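Local coordinates for uncharacterized conserved protein YndB, AHSA1/START domain (Micromonospora chersina, PDB 6V04), which is of unknown function but, as a START/Bet v1-like protein of the dynemicin locus, probably takes part in dynemicin biosynthesis, at residues V188-G193 with R259-A264. Sequence-based numbering, arbitrary orientation.
Sequences VVDEEG and RHRFAA
Arg261 reaches from the long C-terminal helix 252-277 of a START/Bet v1-like helix-grip fold into the loop joining strands 183-187 and 196-205, where Asp190 takes its guanidinium side-on. Arg261 NE donates a hydrogen bond to the syn lone pair of Asp190 OD2 at 2.8 Å, nearly in the guanidinium plane, while Arg261 NH2 donates to Asp190 OD1 at 2.9 Å. A water donates to both Asp190 OD2 and Arg261 O, tying the loop to the helix backbone. Arginine suits the place because it is long and has several N-H groups pointing different ways: NH2 also bonds to Pro194 O, and NH1 donates to a water held by Gly193 O. The chain bends at chi3 (64°), placing NE beside the carboxylate. Over one guanidinium face lie Glu192 C and Gly193 N, toward the rim; Val188 CG1 covers the opposite face, 3.5 Å from Arg261 NH2. Glu192 OE1 adds a long salt bridge to NE, so the two acids probably share the positive charge. An alanine in place of Arg261 would probably leave the Asp190 carboxylate without its charged mate and the loop more loosely held to the helix. Valine's two branches serve both neighbours: Val188 CG2 sits over the centre of the Phe262 ring, a CH-pi contact 3.7 Å from the centroid; Phe197 meets that ring edge-to-face. Short Asp190 brings both oxygens to Arg261 and still closes an Asx turn: Glu192 N donates to Asp190 OD1 at 3.0 Å, from the carboxylate face opposite to Arg261 NH2.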
# COMPACT_ATOMS: atom_id res chain seq x y z
N VAL A 188 11.94 -0.38 -15.59
CA VAL A 188 10.98 0.62 -15.15
C VAL A 188 10.75 1.53 -16.35
O VAL A 188 11.58 2.40 -16.66
CB VAL A 188 11.46 1.42 -13.94
CG1 VAL A 188 10.46 2.48 -13.56
CG2 VAL A 188 11.69 0.47 -12.76
N VAL A 189 9.63 1.34 -17.03
CA VAL A 189 9.36 1.98 -18.32
C VAL A 189 8.38 3.12 -18.08
O VAL A 189 7.17 2.90 -17.91
CB VAL A 189 8.85 0.97 -19.35
CG1 VAL A 189 8.63 1.64 -20.70
CG2 VAL A 189 9.81 -0.20 -19.47
N ASP A 190 8.88 4.35 -18.08
CA ASP A 190 8.06 5.54 -17.89
C ASP A 190 8.79 6.70 -18.55
O ASP A 190 9.66 6.49 -19.40
CB ASP A 190 7.75 5.75 -16.40
CG ASP A 190 8.99 5.91 -15.55
OD1 ASP A 190 10.06 6.19 -16.11
OD2 ASP A 190 8.89 5.74 -14.32
N GLU A 191 8.45 7.93 -18.18
CA GLU A 191 9.05 9.09 -18.84
C GLU A 191 10.32 9.58 -18.14
O GLU A 191 10.84 10.64 -18.51
CB GLU A 191 8.03 10.22 -18.95
CG GLU A 191 6.86 9.86 -19.86
CD GLU A 191 6.04 11.07 -20.28
OE1 GLU A 191 6.16 12.13 -19.63
OE2 GLU A 191 5.29 10.95 -21.27
N GLU A 192 10.85 8.82 -17.19
CA GLU A 192 12.05 9.16 -16.43
C GLU A 192 13.11 8.08 -16.60
O GLU A 192 12.93 7.09 -17.31
CB GLU A 192 11.71 9.35 -14.94
CG GLU A 192 10.71 10.46 -14.68
CD GLU A 192 10.06 10.36 -13.31
OE1 GLU A 192 9.19 9.48 -13.13
OE2 GLU A 192 10.42 11.16 -12.42
N GLY A 193 14.24 8.26 -15.91
CA GLY A 193 15.33 7.31 -15.96
C GLY A 193 15.92 7.12 -14.58
O GLY A 193 15.66 7.91 -13.66
N ARG A 259 11.55 5.15 -5.46
CA ARG A 259 10.49 4.42 -4.77
C ARG A 259 9.15 4.60 -5.48
O ARG A 259 8.43 3.63 -5.73
CB ARG A 259 10.40 4.89 -3.32
CG ARG A 259 9.43 4.10 -2.46
CD ARG A 259 8.01 4.61 -2.50
NE ARG A 259 7.24 3.82 -1.54
CZ ARG A 259 5.97 3.48 -1.66
NH1 ARG A 259 5.22 3.86 -2.67
NH2 ARG A 259 5.42 2.71 -0.71
N HIS A 260 8.83 5.84 -5.85
CA HIS A 260 7.58 6.14 -6.54
C HIS A 260 7.51 5.41 -7.89
O HIS A 260 6.49 4.79 -8.22
CB HIS A 260 7.48 7.66 -6.70
CG HIS A 260 6.12 8.16 -7.07
ND1 HIS A 260 5.63 9.36 -6.60
CD2 HIS A 260 5.15 7.63 -7.85
CE1 HIS A 260 4.42 9.56 -7.10
NE2 HIS A 260 4.11 8.53 -7.86
N ARG A 261 8.58 5.47 -8.67
CA ARG A 261 8.57 4.83 -9.99
C ARG A 261 8.45 3.32 -9.87
O ARG A 261 7.72 2.69 -10.65
CB ARG A 261 9.82 5.20 -10.76
CG ARG A 261 9.94 6.68 -11.10
CD ARG A 261 11.27 6.98 -11.77
NE ARG A 261 11.37 6.30 -13.06
CZ ARG A 261 12.45 5.69 -13.54
NH1 ARG A 261 13.59 5.66 -12.85
NH2 ARG A 261 12.40 5.12 -14.73
N PHE A 262 9.19 2.72 -8.94
CA PHE A 262 9.06 1.28 -8.75
C PHE A 262 7.69 0.91 -8.21
O PHE A 262 7.17 -0.15 -8.57
CB PHE A 262 10.18 0.78 -7.83
CG PHE A 262 11.47 0.47 -8.55
CD1 PHE A 262 12.36 1.48 -8.87
CD2 PHE A 262 11.80 -0.83 -8.90
CE1 PHE A 262 13.56 1.19 -9.51
CE2 PHE A 262 12.99 -1.12 -9.54
CZ PHE A 262 13.87 -0.11 -9.85
N ALA A 263 7.08 1.75 -7.37
CA ALA A 263 5.73 1.43 -6.89
C ALA A 263 4.74 1.36 -8.05
O ALA A 263 3.87 0.48 -8.09
CB ALA A 263 5.28 2.46 -5.86
N ALA A 264 4.84 2.30 -8.99
CA ALA A 264 3.96 2.27 -10.15
C ALA A 264 4.23 1.03 -11.00
O ALA A 264 3.31 0.45 -11.58
CB ALA A 264 4.16 3.54 -10.97
O HOH W 1 7.02 4.28 -13.12
O HOH W 2 14.72 7.52 -11.07